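Local coordinates for glycoside hydrolase (Streptococcus pneumoniae serotype 4, PDB 6ORH), which probably hydrolyses alpha-L-fucosidic linkages as a family 29 alpha-L-fucosidase, cutting fucose from glycans, at residues L150-S155 / T191-Q196; P222-N228 / Y240-P246; G371-D377 / G421-Q427; I391-V396 / G408-V413. The protein carries 2 engineered substitutions. Where two conformers were deposited one is given. Residues are numbered along the deposited sequence.

How the interactions relate
Interactions 1 and 2 belong to the TIM-barrel-type catalytic domain, interactions 3 and 4 to the C-terminal F5/8 type C-like beta sandwich. Interaction 1 stands apart on the outer helical layer, its centre about 29 Å from that of interaction 2. Interactions 2 and 4 meet at the domain boundary, where Leu223 N lies 2.9 Å from Thr412 OG1 in a probable hydrogen bond and Trp224 packs on Ile391; they meet again across the dimer, where His243 of one subunit bonds His411 of the other. Interactions 3 and 4, centres about 19 Å apart, occupy the two facing sheets of the sandwich. The Tyr240 side chain is about 11 Å from a bound fucose, that of His395 about 7 Å from an N-acetylglucosamine.

Interaction 1 (L150-S155 / T191-Q196); sequences LKEILS and TIRDLQ. With EDO (1,2-ethanediol), chain F.
Leu154 forms the apolar centre, its CD1 lying 3.8 Å from Ile192 CG1 and its CB 3.9 Å from Leu195 CD1. One turn earlier Leu150 CD1 meets Ile192 CD1 at 4.2 Å. All four side chains adopt the mt rotamer. Flanking them, Lys151 CG rests on Thr191 CG2 (3.7 Å), and Ser155 CB on Leu195 CD2 (3.9 Å). The axes of segments 150-154 and 191-196 run nearly parallel, crossing at -19° with a closest approach of 10.0 Å; CA atoms pair Lys151 with Thr191 (7.3 Å) and Ser155 with Leu195 (5.9 Å). Such co-directional packing is that of neighbouring outer helices in a TIM barrel: helices 139-154 and 185-196 follow the parallel strands 119-124 and 167-169, and Leu150 also touches Leu124. At the C-terminal edge Gln196, chi1 and chi2 both m, donates from NE2 to Leu154 O (3.0 Å, 162°); its OE1 accepts from Phe165 N and its NE2 also serves Gly163 O. A water lies 3.2 Å from Leu154 O and 2.7 Å from Leu195 O. Ser155 OG donates to Lys151 O at 2.7 Å. Arg193 takes no part in the packing; its NH1 weakly bonds O2 of an ethanediol, probably from the crystallisation liquor (3.0 Å).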
# COMPACT_ATOMS: atom_id res chain seq x y z
N LEU A 150 -14.76 -30.01 -20.06
CA LEU A 150 -15.58 -28.80 -19.96
C LEU A 150 -17.03 -29.14 -20.31
O LEU A 150 -17.95 -28.70 -19.61
CB LEU A 150 -15.06 -27.70 -20.89
CG LEU A 150 -13.76 -27.00 -20.49
CD1 LEU A 150 -13.39 -25.96 -21.54
CD2 LEU A 150 -13.90 -26.35 -19.12
N LYS A 151 -17.25 -29.91 -21.40
CA LYS A 151 -18.60 -30.24 -21.85
C LYS A 151 -19.31 -31.09 -20.80
O LYS A 151 -20.47 -30.85 -20.48
CB LYS A 151 -18.51 -30.97 -23.20
CG LYS A 151 -18.15 -30.01 -24.33
CD LYS A 151 -17.97 -30.71 -25.67
CE LYS A 151 -17.67 -29.75 -26.79
NZ LYS A 151 -17.52 -30.50 -28.07
N GLU A 152 -18.61 -32.09 -20.25
CA GLU A 152 -19.20 -32.95 -19.22
C GLU A 152 -19.66 -32.13 -18.03
O GLU A 152 -20.71 -32.40 -17.44
CB GLU A 152 -18.16 -33.89 -18.62
CG GLU A 152 -17.95 -35.12 -19.45
CD GLU A 152 -17.02 -36.13 -18.81
OE1 GLU A 152 -15.98 -35.73 -18.22
OE2 GLU A 152 -17.36 -37.33 -18.86
N ILE A 153 -18.85 -31.14 -17.66
CA ILE A 153 -19.12 -30.41 -16.42
C ILE A 153 -20.23 -29.40 -16.67
O ILE A 153 -21.12 -29.23 -15.80
CB ILE A 153 -17.82 -29.71 -15.95
CG1 ILE A 153 -16.78 -30.76 -15.50
CG2 ILE A 153 -18.12 -28.70 -14.85
CD1 ILE A 153 -15.34 -30.22 -15.49
N LEU A 154 -20.13 -28.70 -17.80
CA LEU A 154 -20.94 -27.50 -18.00
C LEU A 154 -22.27 -27.77 -18.72
O LEU A 154 -23.07 -26.83 -18.85
CB LEU A 154 -20.12 -26.43 -18.73
CG LEU A 154 -18.81 -26.03 -18.05
CD1 LEU A 154 -18.01 -25.13 -18.99
CD2 LEU A 154 -19.06 -25.30 -16.70
N SER A 155 -22.50 -29.02 -19.17
CA SER A 155 -23.76 -29.35 -19.84
C SER A 155 -24.70 -30.17 -18.97
O SER A 155 -25.78 -30.53 -19.45
CB SER A 155 -23.50 -30.10 -21.13
OG SER A 155 -23.07 -31.41 -20.79
N THR A 191 -17.14 -23.02 -26.24
CA THR A 191 -17.93 -24.06 -25.60
C THR A 191 -18.51 -23.53 -24.28
O THR A 191 -19.65 -23.84 -23.93
CB THR A 191 -17.13 -25.35 -25.39
OG1 THR A 191 -17.14 -26.02 -26.66
CG2 THR A 191 -17.73 -26.30 -24.37
N ILE A 192 -17.69 -22.79 -23.52
CA ILE A 192 -18.17 -22.25 -22.25
C ILE A 192 -19.37 -21.33 -22.51
O ILE A 192 -20.36 -21.39 -21.76
CB ILE A 192 -17.04 -21.59 -21.44
CG1 ILE A 192 -16.02 -22.66 -21.05
CG2 ILE A 192 -17.59 -20.85 -20.21
CD1 ILE A 192 -14.72 -22.07 -20.54
N ARG A 193 -19.30 -20.50 -23.55
CA ARG A 193 -20.43 -19.64 -23.87
C ARG A 193 -21.64 -20.49 -24.28
O ARG A 193 -22.77 -20.27 -23.84
CB ARG A 193 -20.05 -18.68 -25.00
CG ARG A 193 -19.22 -17.49 -24.55
CD ARG A 193 -18.99 -16.43 -25.63
NE ARG A 193 -18.34 -16.89 -26.85
CZ ARG A 193 -17.03 -16.96 -27.02
NH1 ARG A 193 -16.20 -16.64 -26.04
NH2 ARG A 193 -16.55 -17.37 -28.18
N ASP A 194 -21.40 -21.45 -25.16
CA ASP A 194 -22.48 -22.26 -25.71
C ASP A 194 -23.27 -22.90 -24.57
O ASP A 194 -24.49 -23.00 -24.62
CB ASP A 194 -21.97 -23.41 -26.58
CG ASP A 194 -21.39 -23.04 -27.94
OD1 ASP A 194 -21.64 -21.90 -28.42
OD2 ASP A 194 -20.68 -23.91 -28.51
N LEU A 195 -22.56 -23.31 -23.50
CA LEU A 195 -23.21 -24.07 -22.43
C LEU A 195 -23.62 -23.21 -21.24
O LEU A 195 -24.52 -23.63 -20.49
CB LEU A 195 -22.26 -25.20 -21.99
CG LEU A 195 -21.96 -26.25 -23.06
CD1 LEU A 195 -21.02 -27.27 -22.48
CD2 LEU A 195 -23.26 -26.96 -23.47
N GLN A 196 -22.94 -22.08 -21.04
CA GLN A 196 -23.10 -21.29 -19.82
C GLN A 196 -23.17 -19.79 -20.06
O GLN A 196 -23.05 -19.01 -19.11
CB GLN A 196 -22.04 -21.70 -18.78
CG GLN A 196 -22.19 -23.13 -18.26
CD GLN A 196 -23.34 -23.32 -17.30
OE1 GLN A 196 -23.83 -22.34 -16.71
NE2 GLN A 196 -23.78 -24.55 -17.11
C1 EDO F . -12.65 -13.68 -24.92
O1 EDO F . -11.48 -13.80 -25.72
C2 EDO F . -13.85 -14.21 -25.61
O2 EDO F . -13.58 -15.21 -26.60
O HOH W 1 -25.94 -25.84 -19.94

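Interaction 2 (P222-N228 / Y240-P246); sequences PLWQKVN and YLQHGDP
Here the C-terminal end of helix 238-243 in the barrel domain is tied to the chain leading into strand 226-227, which is extended over Leu223 and Trp224 and makes an inverse gamma turn at Gln225. His243, chi1 m, has the most surface covered: its ND1 donates to O of Pro222 (2.8 Å), a proline entered by a cis peptide bond, and its O accepts from Trp224 N (2.8 Å, 162°). Its ring also meets that of His411 of the second subunit. Gly244 leaves the helix with phi 62° and psi -162°, its CA 3.3 Å from Trp224 O, where a CB would clash. Asp245 N donates to Lys226 O (2.9 Å). Trp224, chi1 m and chi2 100°, offers a ring face to Pro246, whose CA stands 3.9 Å above the five-membered ring centroid, 3° off the normal, in a CH-pi contact. Pro246 O accepts from Lys226 NZ (3.0 Å), as does Gln437 OE1. Tyr240 OH accepts from Asn228 N at 2.8 Å and donates to Asp245 OD2 at 2.6 Å.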
# COMPACT_ATOMS: atom_id res chain seq x y z
N PRO A 222 -3.18 2.46 -7.89
CA PRO A 222 -4.54 2.32 -8.43
C PRO A 222 -4.90 0.87 -8.74
O PRO A 222 -4.01 0.04 -8.94
CB PRO A 222 -4.47 3.07 -9.78
CG PRO A 222 -2.99 3.01 -10.17
CD PRO A 222 -2.27 3.11 -8.86
N LEU A 223 -6.21 0.59 -8.76
CA LEU A 223 -6.71 -0.63 -9.40
C LEU A 223 -7.70 -0.23 -10.49
O LEU A 223 -8.86 0.08 -10.20
CB LEU A 223 -7.35 -1.62 -8.41
CG LEU A 223 -7.98 -2.85 -9.10
CD1 LEU A 223 -6.93 -3.69 -9.83
CD2 LEU A 223 -8.81 -3.72 -8.14
N TRP A 224 -7.22 -0.25 -11.75
CA TRP A 224 -8.09 -0.16 -12.91
C TRP A 224 -8.59 -1.56 -13.26
O TRP A 224 -7.78 -2.49 -13.44
CB TRP A 224 -7.30 0.45 -14.09
CG TRP A 224 -6.81 1.83 -13.79
CD1 TRP A 224 -5.57 2.26 -13.39
CD2 TRP A 224 -7.64 3.01 -13.89
NE1 TRP A 224 -5.56 3.63 -13.22
CE2 TRP A 224 -6.82 4.10 -13.53
CE3 TRP A 224 -8.99 3.21 -14.21
CZ2 TRP A 224 -7.32 5.41 -13.47
CZ3 TRP A 224 -9.48 4.51 -14.21
CH2 TRP A 224 -8.64 5.57 -13.86
N GLN A 225 -9.92 -1.73 -13.28
CA GLN A 225 -10.49 -3.03 -13.61
C GLN A 225 -10.63 -3.13 -15.13
O GLN A 225 -11.74 -3.25 -15.67
CB GLN A 225 -11.85 -3.21 -12.90
CG GLN A 225 -11.70 -3.29 -11.39
CD GLN A 225 -11.18 -4.62 -10.90
OE1 GLN A 225 -10.18 -5.17 -11.37
NE2 GLN A 225 -11.87 -5.19 -9.90
N LYS A 226 -9.49 -3.05 -15.81
CA LYS A 226 -9.44 -3.07 -17.28
C LYS A 226 -7.98 -3.32 -17.67
O LYS A 226 -7.07 -2.89 -16.95
CB LYS A 226 -9.97 -1.75 -17.89
CG LYS A 226 -9.36 -0.45 -17.38
CD LYS A 226 -9.93 0.76 -18.16
CE LYS A 226 -9.39 2.09 -17.66
NZ LYS A 226 -9.91 3.24 -18.48
N VAL A 227 -7.80 -3.97 -18.83
CA VAL A 227 -6.47 -4.29 -19.37
C VAL A 227 -6.59 -4.35 -20.88
O VAL A 227 -7.67 -4.38 -21.41
CB VAL A 227 -5.97 -5.66 -18.85
CG1 VAL A 227 -5.60 -5.65 -17.36
CG2 VAL A 227 -6.92 -6.80 -19.19
N ASN A 228 -5.43 -4.40 -21.56
CA ASN A 228 -5.33 -4.76 -22.95
C ASN A 228 -4.91 -6.22 -23.02
O ASN A 228 -3.88 -6.58 -22.45
CB ASN A 228 -4.29 -3.83 -23.60
CG ASN A 228 -4.21 -4.07 -25.09
OD1 ASN A 228 -4.38 -5.19 -25.55
ND2 ASN A 228 -3.95 -3.00 -25.84
N TYR A 240 1.25 -5.07 -13.79
CA TYR A 240 0.18 -4.83 -14.76
C TYR A 240 -1.10 -5.51 -14.27
O TYR A 240 -2.19 -4.95 -14.29
CB TYR A 240 0.63 -5.29 -16.15
CG TYR A 240 -0.34 -4.90 -17.24
CD1 TYR A 240 -0.39 -3.58 -17.68
CD2 TYR A 240 -1.22 -5.82 -17.79
CE1 TYR A 240 -1.25 -3.22 -18.72
CE2 TYR A 240 -2.09 -5.48 -18.83
CZ TYR A 240 -2.10 -4.16 -19.28
OH TYR A 240 -2.99 -3.81 -20.26
N LEU A 241 -0.95 -6.75 -13.78
CA LEU A 241 -2.09 -7.47 -13.24
C LEU A 241 -2.63 -6.76 -12.00
O LEU A 241 -3.84 -6.65 -11.83
CB LEU A 241 -1.64 -8.89 -12.85
CG LEU A 241 -1.24 -9.76 -14.05
CD1 LEU A 241 -0.75 -11.11 -13.53
CD2 LEU A 241 -2.41 -9.92 -15.02
N GLN A 242 -1.74 -6.26 -11.15
CA GLN A 242 -2.10 -5.79 -9.81
C GLN A 242 -2.78 -4.42 -9.85
O GLN A 242 -3.56 -4.09 -8.95
CB GLN A 242 -0.81 -5.78 -8.99
CG GLN A 242 -0.88 -5.14 -7.62
CD GLN A 242 0.45 -5.31 -6.92
OE1 GLN A 242 0.79 -6.40 -6.45
NE2 GLN A 242 1.25 -4.24 -6.85
N HIS A 243 -2.46 -3.62 -10.89
CA HIS A 243 -2.98 -2.26 -10.97
C HIS A 243 -3.92 -2.08 -12.15
O HIS A 243 -4.58 -1.04 -12.26
CB HIS A 243 -1.84 -1.23 -11.10
CG HIS A 243 -0.95 -1.20 -9.92
ND1 HIS A 243 -1.29 -0.51 -8.76
CD2 HIS A 243 0.28 -1.75 -9.69
CE1 HIS A 243 -0.34 -0.64 -7.85
NE2 HIS A 243 0.63 -1.43 -8.39
N GLY A 244 -3.94 -3.06 -13.07
CA GLY A 244 -4.59 -2.89 -14.36
C GLY A 244 -3.96 -1.77 -15.19
O GLY A 244 -2.84 -1.33 -14.93
N ASP A 245 -4.72 -1.32 -16.18
CA ASP A 245 -4.20 -0.45 -17.23
C ASP A 245 -5.12 0.76 -17.36
O ASP A 245 -6.30 0.61 -17.71
CB ASP A 245 -4.21 -1.22 -18.54
CG ASP A 245 -3.49 -0.54 -19.70
OD1 ASP A 245 -3.29 0.70 -19.64
OD2 ASP A 245 -3.16 -1.28 -20.67
N PRO A 246 -4.61 1.98 -17.09
CA PRO A 246 -5.43 3.18 -17.27
C PRO A 246 -6.00 3.30 -18.67
O PRO A 246 -6.99 4.00 -18.87
CB PRO A 246 -4.47 4.35 -17.04
CG PRO A 246 -3.33 3.78 -16.26
CD PRO A 246 -3.27 2.31 -16.63

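Interaction 3 (G371-D377 / G421-Q427); sequences GSPKTFD and GAVVEAQ
Strand 373-376 runs along the edge of an antiparallel sheet beside strand 421-426, the short axes 4.3 Å apart at 168°. In the two hydrogen-bonded pairs the backbone groups satisfy each other: Lys374 N donates to Ala426 O and Ala426 N to Lys374 O, both at 2.9 Å; Phe376 N donates to Val424 O and Val424 N to Phe376 O, both at 3.0 Å. Between them lies the non-hydrogen-bonded pair Thr375-Glu425 (CA atoms 4.2 Å apart). Gly421 N donates to Asp377 O at 3.0 Å. On the face of Thr375 and Glu425, a water donates to Glu425 OE2 (2.8 Å), bonds Thr375 OG1 (2.9 Å) and weakly reaches Pro373 O (3.3 Å). Other polar ends find partners outside the two segments: Lys374 NZ in Leu327 O, Gln427 NE2 in Asp369 OD1, Asp377 OD2 in Thr450 OG1. On the opposite face Phe376, chi1 p and chi2 86°, receives Val424 CG1 over its ring, 4.0 Å from the centroid in a CH-pi contact; Phe376 CZ lies 4.2 Å from Ala426 CB. Phe376 and Val424 both touch Val398 in the facing sheet of the F5/8 type C-like sandwich. Water thus bridges hydroxyl and carboxylate on one face, while Phe376, Val424 and Ala426 turn an apolar patch toward the facing sheet.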
# COMPACT_ATOMS: atom_id res chain seq x y z
N GLY A 371 -24.43 16.84 10.57
CA GLY A 371 -25.47 17.46 11.39
C GLY A 371 -25.12 17.49 12.88
O GLY A 371 -25.65 18.31 13.63
N SER A 372 -24.24 16.57 13.30
CA SER A 372 -23.68 16.49 14.64
C SER A 372 -22.34 15.76 14.55
O SER A 372 -22.07 15.11 13.54
CB SER A 372 -24.64 15.81 15.59
OG SER A 372 -24.79 14.43 15.26
N PRO A 373 -21.41 15.91 15.53
CA PRO A 373 -20.15 15.18 15.50
C PRO A 373 -20.38 13.67 15.65
O PRO A 373 -21.18 13.24 16.49
CB PRO A 373 -19.33 15.73 16.69
CG PRO A 373 -20.08 16.97 17.17
CD PRO A 373 -21.52 16.81 16.70
N LYS A 374 -19.75 12.89 14.76
CA LYS A 374 -19.80 11.43 14.84
C LYS A 374 -18.37 10.91 14.75
O LYS A 374 -17.49 11.62 14.28
CB LYS A 374 -20.65 10.85 13.70
CG LYS A 374 -22.02 11.47 13.56
CD LYS A 374 -22.99 10.65 12.73
CE LYS A 374 -24.34 11.33 12.62
NZ LYS A 374 -25.17 10.75 11.54
N THR A 375 -18.16 9.66 15.19
CA THR A 375 -16.84 9.07 15.30
C THR A 375 -16.72 7.93 14.29
O THR A 375 -17.50 6.98 14.33
CB THR A 375 -16.59 8.53 16.71
OG1 THR A 375 -16.72 9.70 17.53
CG2 THR A 375 -15.22 7.94 16.91
N PHE A 376 -15.72 8.06 13.41
CA PHE A 376 -15.56 7.13 12.30
C PHE A 376 -14.08 6.96 11.96
O PHE A 376 -13.23 7.74 12.40
CB PHE A 376 -16.39 7.60 11.10
CG PHE A 376 -16.03 9.00 10.65
CD1 PHE A 376 -14.99 9.22 9.77
CD2 PHE A 376 -16.75 10.09 11.12
CE1 PHE A 376 -14.66 10.50 9.36
CE2 PHE A 376 -16.42 11.38 10.72
CZ PHE A 376 -15.37 11.58 9.84
N ASP A 377 -13.76 5.90 11.19
CA ASP A 377 -12.40 5.66 10.74
C ASP A 377 -12.40 5.01 9.36
O ASP A 377 -11.34 4.57 8.92
CB ASP A 377 -11.58 4.83 11.72
CG ASP A 377 -12.17 3.46 12.09
OD1 ASP A 377 -13.31 3.15 11.68
OD2 ASP A 377 -11.50 2.76 12.86
N GLY A 421 -8.74 5.65 7.95
CA GLY A 421 -7.93 6.71 8.51
C GLY A 421 -7.91 6.55 10.02
O GLY A 421 -8.52 5.61 10.55
N ALA A 422 -7.20 7.45 10.70
CA ALA A 422 -7.23 7.51 12.15
C ALA A 422 -8.66 7.77 12.61
O ALA A 422 -9.40 8.53 11.98
CB ALA A 422 -6.32 8.61 12.62
N VAL A 423 -9.04 7.15 13.73
CA VAL A 423 -10.36 7.37 14.29
C VAL A 423 -10.48 8.86 14.64
O VAL A 423 -9.57 9.43 15.23
CB VAL A 423 -10.59 6.47 15.52
CG1 VAL A 423 -9.47 6.62 16.54
CG2 VAL A 423 -11.95 6.72 16.15
N VAL A 424 -11.58 9.49 14.21
CA VAL A 424 -11.78 10.93 14.34
C VAL A 424 -13.23 11.18 14.72
O VAL A 424 -14.13 10.44 14.33
CB VAL A 424 -11.35 11.69 13.06
CG1 VAL A 424 -12.21 11.35 11.85
CG2 VAL A 424 -11.36 13.19 13.28
N GLU A 425 -13.45 12.23 15.54
CA GLU A 425 -14.79 12.73 15.81
C GLU A 425 -14.96 14.03 15.04
O GLU A 425 -14.20 14.98 15.25
CB GLU A 425 -15.01 12.93 17.31
CG GLU A 425 -16.44 13.35 17.65
CD GLU A 425 -16.72 13.54 19.14
OE1 GLU A 425 -15.95 14.26 19.78
OE2 GLU A 425 -17.69 12.94 19.65
N ALA A 426 -15.94 14.06 14.11
CA ALA A 426 -16.08 15.18 13.20
C ALA A 426 -17.50 15.25 12.67
O ALA A 426 -18.24 14.27 12.67
CB ALA A 426 -15.06 15.09 12.08
N GLN A 427 -17.87 16.45 12.22
CA GLN A 427 -19.18 16.70 11.69
C GLN A 427 -19.09 17.04 10.20
O GLN A 427 -20.07 16.85 9.47
CB GLN A 427 -19.82 17.86 12.46
CG GLN A 427 -21.20 18.23 11.93
CD GLN A 427 -21.94 19.11 12.91
OE1 GLN A 427 -21.70 19.08 14.12
NE2 GLN A 427 -22.83 19.92 12.36
O HOH W 2 -19.13 11.16 18.09

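Interaction 4 (I391-V396 / G408-V413); sequences IAAFHV and GSGHTV
This is the antiparallel beta hairpin 391-400/403-410 of the F5/8 type C-like sandwich, its strand axes 4.7 Å apart at 170°. Ile391 starts it: rotamer mt sends CD1 to 4.0 Å from Val413 CG2, and a water takes its place between Ile391 O (2.7 Å) and Val413 N (2.9 Å), where the second segment has left the strand. Ala392 (phi/psi -118°/-15°) and Ala393 (-161°/139°) form a classic beta bulge opposite Glu435 of strand 428-436. A second water links Ala392 O (2.7 Å) to ND1 (2.8 Å) of His411, whose phi/psi of -96°/-84° turn the second segment out of the strand; His411 NE2 is hydrogen-bonded to His243 NE2 of the second subunit, so this end of the hairpin lies at the dimer interface. Phe394 pairs with Gly410, Phe394 N donating to Gly410 O (3.1 Å) and Gly410 N to Phe394 O (3.0 Å). With chi1 p and chi2 -82° its ring lies with one face over Gly410 N, where a CB on residue 410 would come 2.8 Å from Phe394 CE1; Phe394 CD1 meets Val413 CG2 at 3.9 Å, and the ring also packs on Leu381 and Leu419 of the other sheet. His395 and Ser409 make the non-hydrogen-bonded pair, CB to CB 3.8 Å. Val396, chi1 t, closes the register with Gly408: Val396 N donates to Gly408 O at 2.9 Å, and Gly408 N returns a weak bond to Val396 O at 3.4 Å.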
# COMPACT_ATOMS: atom_id res chain seq x y z
N ILE A 391 -12.36 7.70 -12.03
CA ILE A 391 -11.59 8.48 -11.07
C ILE A 391 -10.17 7.93 -10.96
O ILE A 391 -10.01 6.72 -10.83
CB ILE A 391 -12.28 8.53 -9.70
CG1 ILE A 391 -13.55 9.37 -9.83
CG2 ILE A 391 -11.35 9.11 -8.64
CD1 ILE A 391 -14.52 9.21 -8.65
N ALA A 392 -9.18 8.82 -11.00
CA ALA A 392 -7.79 8.43 -10.92
C ALA A 392 -7.07 8.98 -9.70
O ALA A 392 -5.95 8.55 -9.38
CB ALA A 392 -7.09 8.86 -12.21
N ALA A 393 -7.67 9.98 -9.01
CA ALA A 393 -7.07 10.48 -7.77
C ALA A 393 -8.10 11.22 -6.95
O ALA A 393 -8.90 11.98 -7.51
CB ALA A 393 -5.91 11.42 -8.06
N PHE A 394 -8.06 10.99 -5.64
CA PHE A 394 -8.97 11.72 -4.76
C PHE A 394 -8.33 11.82 -3.37
O PHE A 394 -7.42 11.06 -3.03
CB PHE A 394 -10.35 11.04 -4.72
CG PHE A 394 -10.32 9.73 -3.95
CD1 PHE A 394 -9.87 8.57 -4.58
CD2 PHE A 394 -10.58 9.69 -2.58
CE1 PHE A 394 -9.70 7.40 -3.86
CE2 PHE A 394 -10.42 8.52 -1.86
CZ PHE A 394 -10.01 7.35 -2.51
N HIS A 395 -8.83 12.75 -2.53
CA HIS A 395 -8.43 12.74 -1.14
C HIS A 395 -9.63 13.12 -0.28
O HIS A 395 -10.64 13.60 -0.78
CB HIS A 395 -7.17 13.59 -0.88
CG HIS A 395 -7.32 15.05 -1.18
ND1 HIS A 395 -7.13 15.55 -2.45
CD2 HIS A 395 -7.61 16.11 -0.38
CE1 HIS A 395 -7.32 16.86 -2.43
NE2 HIS A 395 -7.62 17.22 -1.17
N VAL A 396 -9.50 12.88 1.02
CA VAL A 396 -10.58 13.11 1.97
C VAL A 396 -10.01 13.94 3.11
O VAL A 396 -8.91 13.68 3.59
CB VAL A 396 -11.09 11.75 2.49
CG1 VAL A 396 -12.19 11.95 3.53
CG2 VAL A 396 -11.66 10.93 1.35
N GLY A 408 -7.30 10.83 4.46
CA GLY A 408 -6.54 9.88 3.66
C GLY A 408 -6.62 10.25 2.18
O GLY A 408 -7.27 11.23 1.80
N SER A 409 -5.92 9.47 1.34
CA SER A 409 -5.96 9.73 -0.09
C SER A 409 -5.87 8.41 -0.83
O SER A 409 -5.48 7.38 -0.26
CB SER A 409 -4.84 10.66 -0.54
OG SER A 409 -3.58 10.03 -0.40
N GLY A 410 -6.16 8.49 -2.12
CA GLY A 410 -6.08 7.30 -2.96
C GLY A 410 -5.99 7.65 -4.43
O GLY A 410 -5.98 8.83 -4.84
N HIS A 411 -5.89 6.60 -5.24
CA HIS A 411 -5.96 6.75 -6.68
C HIS A 411 -7.39 6.48 -7.16
O HIS A 411 -8.17 7.42 -7.37
CB HIS A 411 -4.96 5.79 -7.35
CG HIS A 411 -3.53 6.10 -7.08
ND1 HIS A 411 -2.70 6.63 -8.05
CD2 HIS A 411 -2.77 5.92 -5.99
CE1 HIS A 411 -1.48 6.78 -7.55
NE2 HIS A 411 -1.50 6.35 -6.29
N THR A 412 -7.72 5.19 -7.37
CA THR A 412 -9.00 4.79 -7.94
C THR A 412 -10.08 4.65 -6.87
O THR A 412 -9.82 4.55 -5.66
CB THR A 412 -8.85 3.46 -8.71
OG1 THR A 412 -8.10 2.57 -7.85
CG2 THR A 412 -8.08 3.65 -10.01
N VAL A 413 -11.32 4.63 -7.36
CA VAL A 413 -12.48 4.29 -6.55
C VAL A 413 -12.98 2.93 -7.04
O VAL A 413 -12.93 1.95 -6.29
CB VAL A 413 -13.53 5.42 -6.64
CG1 VAL A 413 -14.85 4.99 -5.98
CG2 VAL A 413 -13.03 6.70 -5.94
O HOH W 3 -11.54 4.56 -10.30
O HOH W 4 -3.91 7.20 -10.51